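Local coordinates for nicotinate phosphoribosyltransferase (PDB 4HL7), which probably catalyses the ATP-driven synthesis of nicotinate ribonucleotide from nicotinate and phosphoribosyl diphosphate, a step of NAD+ biosynthesis, at residues Met27-His32 / His232-Gly237; His31-Asp36 / Trp255-Asp260. All blocks are in the same frame, centred on the assembly; numbering follows the deposited sequence.

Contact 1: Met27-His32 / His232-Gly237; sequences MQAIHH and HEWFMG
The indole of W234 reaches across to A29 and I30, and its six-membered ring alone makes the contact. A29 offers its methyl group obliquely to the ring, with CB lying 3.7 Å from CH2 of W234; so small a side chain lets the indole come close to the helix backbone. I30 meets the same ring differently: its CG1 stands at the indole edge, near the ring plane, 4.0 Å from CZ3 of W234. The side chains of I30 and W234 run antiparallel, side by side, and neither is stacked on the other. With CG anti to the backbone N (chi1 175°), the side chain of W234 carries its benzene half toward helix 21-33. I30 has CG1 beside its own backbone N (chi1 -69°), and the branched residue reaches the indole edge with this arm. The helices stay well apart, with 8.8 Å between CA of I30 and CA of W234, and a large flat residue is suited to spanning this distance. Helix 21-33 falls in the N-terminal region of the nicotinate phosphoribosyltransferase and helix 232-241 in the TIM-barrel-related family region, and here the two regions are packed together by apolar contact. No hydrogen bond crosses between the segments. The polar edge of the indole is served within the second region, where NE1 of W234 donates to the carbonyl of A251, a bond that should help hold the ring's rotation. Buried E233, one residue earlier, sends its carboxylate to K23, Y41 and W125, and I30 also packs on W125 and R126. H232, predicted to be autophosphorylated but unmodified here, bonds through NE2 to D269.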
loop_
_atom_site.group_PDB
_atom_site.type_symbol
_atom_site.label_atom_id
_atom_site.label_comp_id
_atom_site.label_asym_id
_atom_site.label_seq_id
_atom_site.Cartn_x
_atom_site.Cartn_y
_atom_site.Cartn_z
HETATM N N MSE A 27 2.263 -11.813 -5.479
HETATM C CA MSE A 27 3.365 -12.650 -6.011
HETATM C C MSE A 27 2.873 -14.010 -6.467
HETATM O O MSE A 27 3.360 -14.576 -7.468
HETATM C CB MSE A 27 4.422 -12.808 -4.902
HETATM C CG MSE A 27 5.666 -13.534 -5.474
HETATM SE SE MSE A 27 6.914 -13.695 -3.944
HETATM C CE MSE A 27 8.414 -14.722 -4.674
ATOM N N GLN A 28 1.929 -14.594 -5.735
ATOM C CA GLN A 28 1.310 -15.838 -6.226
ATOM C C GLN A 28 0.644 -15.676 -7.558
ATOM O O GLN A 28 0.775 -16.575 -8.452
ATOM C CB GLN A 28 0.341 -16.510 -5.229
ATOM C CG GLN A 28 -0.494 -17.583 -5.976
ATOM C CD GLN A 28 -1.190 -18.510 -5.064
ATOM O OE1 GLN A 28 -0.551 -19.189 -4.246
ATOM N NE2 GLN A 28 -2.514 -18.532 -5.144
ATOM N N ALA A 29 -0.099 -14.579 -7.757
ATOM C CA ALA A 29 -0.832 -14.432 -9.020
ATOM C C ALA A 29 0.137 -14.220 -10.175
ATOM O O ALA A 29 -0.021 -14.740 -11.285
ATOM C CB ALA A 29 -1.827 -13.255 -8.953
ATOM N N ILE A 30 1.206 -13.510 -9.883
ATOM C CA ILE A 30 2.267 -13.213 -10.912
ATOM C C ILE A 30 3.027 -14.532 -11.192
ATOM O O ILE A 30 3.347 -14.858 -12.372
ATOM C CB ILE A 30 3.246 -12.129 -10.392
ATOM C CG1 ILE A 30 2.491 -10.791 -10.307
ATOM C CG2 ILE A 30 4.478 -11.954 -11.338
ATOM C CD1 ILE A 30 3.175 -9.810 -9.350
ATOM N N HIS A 31 3.301 -15.292 -10.148
ATOM C CA HIS A 31 3.960 -16.635 -10.285
ATOM C C HIS A 31 3.153 -17.510 -11.238
ATOM O O HIS A 31 3.709 -18.185 -12.111
ATOM C CB HIS A 31 4.110 -17.258 -8.879
ATOM C CG HIS A 31 4.431 -18.704 -8.852
ATOM N ND1 HIS A 31 5.703 -19.168 -8.811
ATOM C CD2 HIS A 31 3.596 -19.833 -8.757
ATOM C CE1 HIS A 31 5.689 -20.519 -8.735
ATOM N NE2 HIS A 31 4.401 -20.921 -8.702
ATOM N N HIS A 32 1.843 -17.466 -11.079
ATOM C CA HIS A 32 0.955 -18.322 -11.837
ATOM C C HIS A 32 0.831 -17.894 -13.273
ATOM O O HIS A 32 0.975 -18.736 -14.196
ATOM C CB HIS A 32 -0.426 -18.335 -11.151
ATOM C CG HIS A 32 -1.373 -19.320 -11.774
ATOM N ND1 HIS A 32 -1.351 -20.646 -11.468
ATOM C CD2 HIS A 32 -2.348 -19.147 -12.757
ATOM C CE1 HIS A 32 -2.282 -21.283 -12.206
ATOM N NE2 HIS A 32 -2.874 -20.369 -13.020
ATOM N N HIS A 232 -2.578 -1.049 -6.971
ATOM C CA HIS A 232 -2.691 -0.475 -8.344
ATOM C C HIS A 232 -1.758 -1.154 -9.350
ATOM O O HIS A 232 -2.098 -1.316 -10.501
ATOM C CB HIS A 232 -2.317 1.007 -8.347
ATOM C CG HIS A 232 -3.265 1.835 -7.547
ATOM N ND1 HIS A 232 -2.949 2.294 -6.334
ATOM C CD2 HIS A 232 -4.593 2.221 -7.801
ATOM C CE1 HIS A 232 -4.042 2.947 -5.808
ATOM N NE2 HIS A 232 -5.032 2.901 -6.718
ATOM N N GLU A 233 -0.586 -1.590 -8.891
ATOM C CA GLU A 233 0.394 -2.190 -9.843
ATOM C C GLU A 233 -0.102 -3.371 -10.572
ATOM O O GLU A 233 0.301 -3.578 -11.687
ATOM C CB GLU A 233 1.748 -2.560 -9.135
ATOM C CG GLU A 233 1.652 -3.727 -8.248
ATOM C CD GLU A 233 3.030 -4.168 -7.701
ATOM O OE1 GLU A 233 3.888 -4.698 -8.493
ATOM O OE2 GLU A 233 3.181 -4.060 -6.466
ATOM N N TRP A 234 -1.050 -4.131 -9.995
ATOM C CA TRP A 234 -1.612 -5.261 -10.727
ATOM C C TRP A 234 -2.386 -4.740 -11.957
ATOM O O TRP A 234 -2.235 -5.199 -13.107
ATOM C CB TRP A 234 -2.535 -6.014 -9.765
ATOM C CG TRP A 234 -3.297 -7.154 -10.377
ATOM C CD1 TRP A 234 -4.671 -7.247 -10.575
ATOM C CD2 TRP A 234 -2.746 -8.413 -10.854
ATOM N NE1 TRP A 234 -5.011 -8.493 -11.095
ATOM C CE2 TRP A 234 -3.879 -9.225 -11.306
ATOM C CE3 TRP A 234 -1.456 -8.948 -10.931
ATOM C CZ2 TRP A 234 -3.715 -10.506 -11.800
ATOM C CZ3 TRP A 234 -1.287 -10.254 -11.465
ATOM C CH2 TRP A 234 -2.394 -11.025 -11.853
ATOM N N PHE A 235 -3.154 -3.675 -11.740
ATOM C CA PHE A 235 -3.939 -3.097 -12.885
ATOM C C PHE A 235 -3.032 -2.364 -13.884
ATOM O O PHE A 235 -3.235 -2.410 -15.131
ATOM C CB PHE A 235 -4.963 -2.140 -12.285
ATOM C CG PHE A 235 -5.923 -2.853 -11.368
ATOM C CD1 PHE A 235 -5.653 -2.981 -10.020
ATOM C CD2 PHE A 235 -7.020 -3.503 -11.879
ATOM C CE1 PHE A 235 -6.506 -3.727 -9.199
ATOM C CE2 PHE A 235 -7.861 -4.269 -11.050
ATOM C CZ PHE A 235 -7.601 -4.354 -9.710
HETATM N N MSE A 236 -2.016 -1.681 -13.341
HETATM C CA MSE A 236 -1.099 -0.906 -14.206
HETATM C C MSE A 236 -0.288 -1.876 -15.050
HETATM O O MSE A 236 -0.131 -1.662 -16.234
HETATM C CB MSE A 236 -0.130 -0.116 -13.269
HETATM C CG MSE A 236 -0.891 1.062 -12.647
HETATM SE SE MSE A 236 0.202 1.731 -11.124
HETATM C CE MSE A 236 1.450 2.758 -12.235
ATOM N N GLY A 237 0.229 -2.964 -14.438
ATOM C CA GLY A 237 1.025 -3.940 -15.230
ATOM C C GLY A 237 0.232 -4.466 -16.433
ATOM O O GLY A 237 0.780 -4.710 -17.500
#

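Contact 2: His31-Asp36 / Trp255-Asp260; sequences HHFYPD and WLTAFD
F33, in the last turn of helix 21-33, packs against T257 and A258 in the final part of helix 247-258, joining the N-terminal region of the enzyme to its TIM-barrel-related region. The buried side is at A258. Its methyl carbon CB lies 3.9 Å from CE2 of F33, and its backbone N approaches the edge of the F33 ring, near the ring plane. A residue as small as alanine suits a place where a phenyl edge comes up against the backbone. The solvent side is at exposed T257, whose side chain crosses that of F33 at about a right angle. Here OG1 of T257 comes within 3.3 Å of CZ of F33, a close van der Waals approach from an oblique direction and no hydrogen bond. The hydroxyl also has a weak hydrogen bond to the carbonyl of R254 one helical turn back, which threonine can make by folding OG1 between its backbone N and carbonyl carbon (chi1 52°). F33 itself is only partly exposed: the exposed imidazole of H32 places CD2 3.5 Å above the F33 ring plane, over its centre, and R254 makes a cation-pi contact with the ring. Leaving the helical conformation directly after F33, Y34 turns inward, and its hydroxyl bonds to H238 and R254. CB of F33 lies 3.6 Å above the plane of the Y34 ring, over its centre, an aliphatic carbon on an aromatic face.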
loop_
_atom_site.group_PDB
_atom_site.type_symbol
_atom_site.label_atom_id
_atom_site.label_comp_id
_atom_site.label_asym_id
_atom_site.label_seq_id
_atom_site.Cartn_x
_atom_site.Cartn_y
_atom_site.Cartn_z
ATOM N N HIS A 31 3.301 -15.292 -10.148
ATOM C CA HIS A 31 3.960 -16.635 -10.285
ATOM C C HIS A 31 3.153 -17.510 -11.238
ATOM O O HIS A 31 3.709 -18.185 -12.111
ATOM C CB HIS A 31 4.110 -17.258 -8.879
ATOM C CG HIS A 31 4.431 -18.704 -8.852
ATOM N ND1 HIS A 31 5.703 -19.168 -8.811
ATOM C CD2 HIS A 31 3.596 -19.833 -8.757
ATOM C CE1 HIS A 31 5.689 -20.519 -8.735
ATOM N NE2 HIS A 31 4.401 -20.921 -8.702
ATOM N N HIS A 32 1.843 -17.466 -11.079
ATOM C CA HIS A 32 0.955 -18.322 -11.837
ATOM C C HIS A 32 0.831 -17.894 -13.273
ATOM O O HIS A 32 0.975 -18.736 -14.196
ATOM C CB HIS A 32 -0.426 -18.335 -11.151
ATOM C CG HIS A 32 -1.373 -19.320 -11.774
ATOM N ND1 HIS A 32 -1.351 -20.646 -11.468
ATOM C CD2 HIS A 32 -2.348 -19.147 -12.757
ATOM C CE1 HIS A 32 -2.282 -21.283 -12.206
ATOM N NE2 HIS A 32 -2.874 -20.369 -13.020
ATOM N N PHE A 33 0.589 -16.609 -13.529
ATOM C CA PHE A 33 0.223 -16.123 -14.889
ATOM C C PHE A 33 1.406 -15.528 -15.668
ATOM O O PHE A 33 1.373 -15.465 -16.913
ATOM C CB PHE A 33 -0.916 -15.059 -14.796
ATOM C CG PHE A 33 -2.285 -15.656 -14.545
ATOM C CD1 PHE A 33 -2.805 -16.582 -15.433
ATOM C CD2 PHE A 33 -3.084 -15.217 -13.466
ATOM C CE1 PHE A 33 -4.072 -17.130 -15.225
ATOM C CE2 PHE A 33 -4.353 -15.751 -13.245
ATOM C CZ PHE A 33 -4.839 -16.706 -14.130
ATOM N N TYR A 34 2.361 -14.961 -14.943
ATOM C CA TYR A 34 3.354 -14.033 -15.537
ATOM C C TYR A 34 4.766 -14.322 -15.014
ATOM O O TYR A 34 5.513 -13.414 -14.675
ATOM C CB TYR A 34 2.979 -12.537 -15.230
ATOM C CG TYR A 34 1.579 -12.199 -15.669
ATOM C CD1 TYR A 34 0.657 -11.667 -14.760
ATOM C CD2 TYR A 34 1.202 -12.372 -16.997
ATOM C CE1 TYR A 34 -0.674 -11.431 -15.146
ATOM C CE2 TYR A 34 -0.106 -12.155 -17.420
ATOM C CZ TYR A 34 -1.022 -11.653 -16.474
ATOM O OH TYR A 34 -2.318 -11.389 -16.867
ATOM N N PRO A 35 5.152 -15.576 -15.031
ATOM C CA PRO A 35 6.477 -15.941 -14.498
ATOM C C PRO A 35 7.695 -15.318 -15.220
ATOM O O PRO A 35 8.785 -15.286 -14.623
ATOM C CB PRO A 35 6.491 -17.476 -14.676
ATOM C CG PRO A 35 5.599 -17.718 -15.835
ATOM C CD PRO A 35 4.445 -16.741 -15.600
ATOM N N ASP A 36 7.556 -14.919 -16.480
ATOM C CA ASP A 36 8.678 -14.325 -17.241
ATOM C C ASP A 36 8.456 -12.825 -17.534
ATOM O O ASP A 36 9.137 -12.255 -18.353
ATOM C CB ASP A 36 8.906 -15.064 -18.543
ATOM C CG ASP A 36 9.539 -16.431 -18.328
ATOM O OD1 ASP A 36 10.632 -16.502 -17.699
ATOM O OD2 ASP A 36 8.952 -17.435 -18.787
ATOM N N TRP A 255 -7.458 -11.739 -11.235
ATOM C CA TRP A 255 -7.312 -11.897 -9.778
ATOM C C TRP A 255 -8.170 -13.072 -9.296
ATOM O O TRP A 255 -7.767 -13.877 -8.475
ATOM C CB TRP A 255 -7.725 -10.607 -9.035
ATOM C CG TRP A 255 -7.438 -10.681 -7.555
ATOM C CD1 TRP A 255 -8.305 -10.988 -6.496
ATOM C CD2 TRP A 255 -6.121 -10.572 -6.946
ATOM N NE1 TRP A 255 -7.588 -11.010 -5.276
ATOM C CE2 TRP A 255 -6.294 -10.714 -5.506
ATOM C CE3 TRP A 255 -4.852 -10.333 -7.446
ATOM C CZ2 TRP A 255 -5.212 -10.646 -4.621
ATOM C CZ3 TRP A 255 -3.785 -10.237 -6.533
ATOM C CH2 TRP A 255 -3.979 -10.379 -5.166
ATOM N N LEU A 256 -9.401 -13.138 -9.804
ATOM C CA LEU A 256 -10.343 -14.208 -9.447
ATOM C C LEU A 256 -9.873 -15.610 -9.909
ATOM O O LEU A 256 -10.118 -16.589 -9.240
ATOM C CB LEU A 256 -11.702 -13.912 -10.059
ATOM C CG LEU A 256 -12.332 -12.599 -9.498
ATOM C CD1 LEU A 256 -13.695 -12.355 -10.192
ATOM C CD2 LEU A 256 -12.446 -12.451 -7.947
ATOM N N THR A 257 -9.161 -15.689 -11.026
ATOM C CA THR A 257 -8.716 -17.023 -11.536
ATOM C C THR A 257 -7.345 -17.426 -10.993
ATOM O O THR A 257 -6.884 -18.544 -11.249
ATOM C CB THR A 257 -8.753 -17.092 -13.052
ATOM O OG1 THR A 257 -8.052 -16.008 -13.595
ATOM C CG2 THR A 257 -10.221 -17.003 -13.543
ATOM N N ALA A 258 -6.710 -16.501 -10.269
ATOM C CA ALA A 258 -5.413 -16.761 -9.592
ATOM C C ALA A 258 -5.577 -17.541 -8.292
ATOM O O ALA A 258 -4.634 -18.154 -7.838
ATOM C CB ALA A 258 -4.719 -15.440 -9.330
ATOM N N PHE A 259 -6.771 -17.499 -7.689
ATOM C CA PHE A 259 -7.006 -18.068 -6.323
ATOM C C PHE A 259 -8.394 -18.691 -6.274
ATOM O O PHE A 259 -9.311 -18.168 -6.935
ATOM C CB PHE A 259 -6.997 -16.972 -5.246
ATOM C CG PHE A 259 -5.791 -16.016 -5.292
ATOM C CD1 PHE A 259 -4.625 -16.301 -4.566
ATOM C CD2 PHE A 259 -5.867 -14.780 -5.957
ATOM C CE1 PHE A 259 -3.539 -15.382 -4.584
ATOM C CE2 PHE A 259 -4.815 -13.850 -5.958
ATOM C CZ PHE A 259 -3.620 -14.172 -5.286
ATOM N N ASP A 260 -8.600 -19.730 -5.441
ATOM C CA ASP A 260 -10.006 -20.225 -5.235
ATOM C C ASP A 260 -10.945 -19.181 -4.610
ATOM O O ASP A 260 -12.085 -19.017 -5.041
ATOM C CB ASP A 260 -10.032 -21.453 -4.318
ATOM C CG ASP A 260 -9.418 -22.663 -4.955
ATOM O OD1 ASP A 260 -9.290 -22.633 -6.169
ATOM O OD2 ASP A 260 -9.091 -23.658 -4.232
#

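From the N terminus, the chain first runs through helix 21-33, which supplies one side of both contacts; the two share H31 and H32. About 200 residues later helix 232-241 returns to close contact 1, and the next helix, 247-258, then closes contact 2. Both partners on the first side precede both on the second, so the two connections cross in sequence order, and neither encloses the other. Together they bind the C-terminal half of helix 21-33 to two consecutive helices of the barrel-related region. Their centres lie about 8 Å apart, and they meet directly where CB of A29 approaches CB of A258 at 3.6 Å.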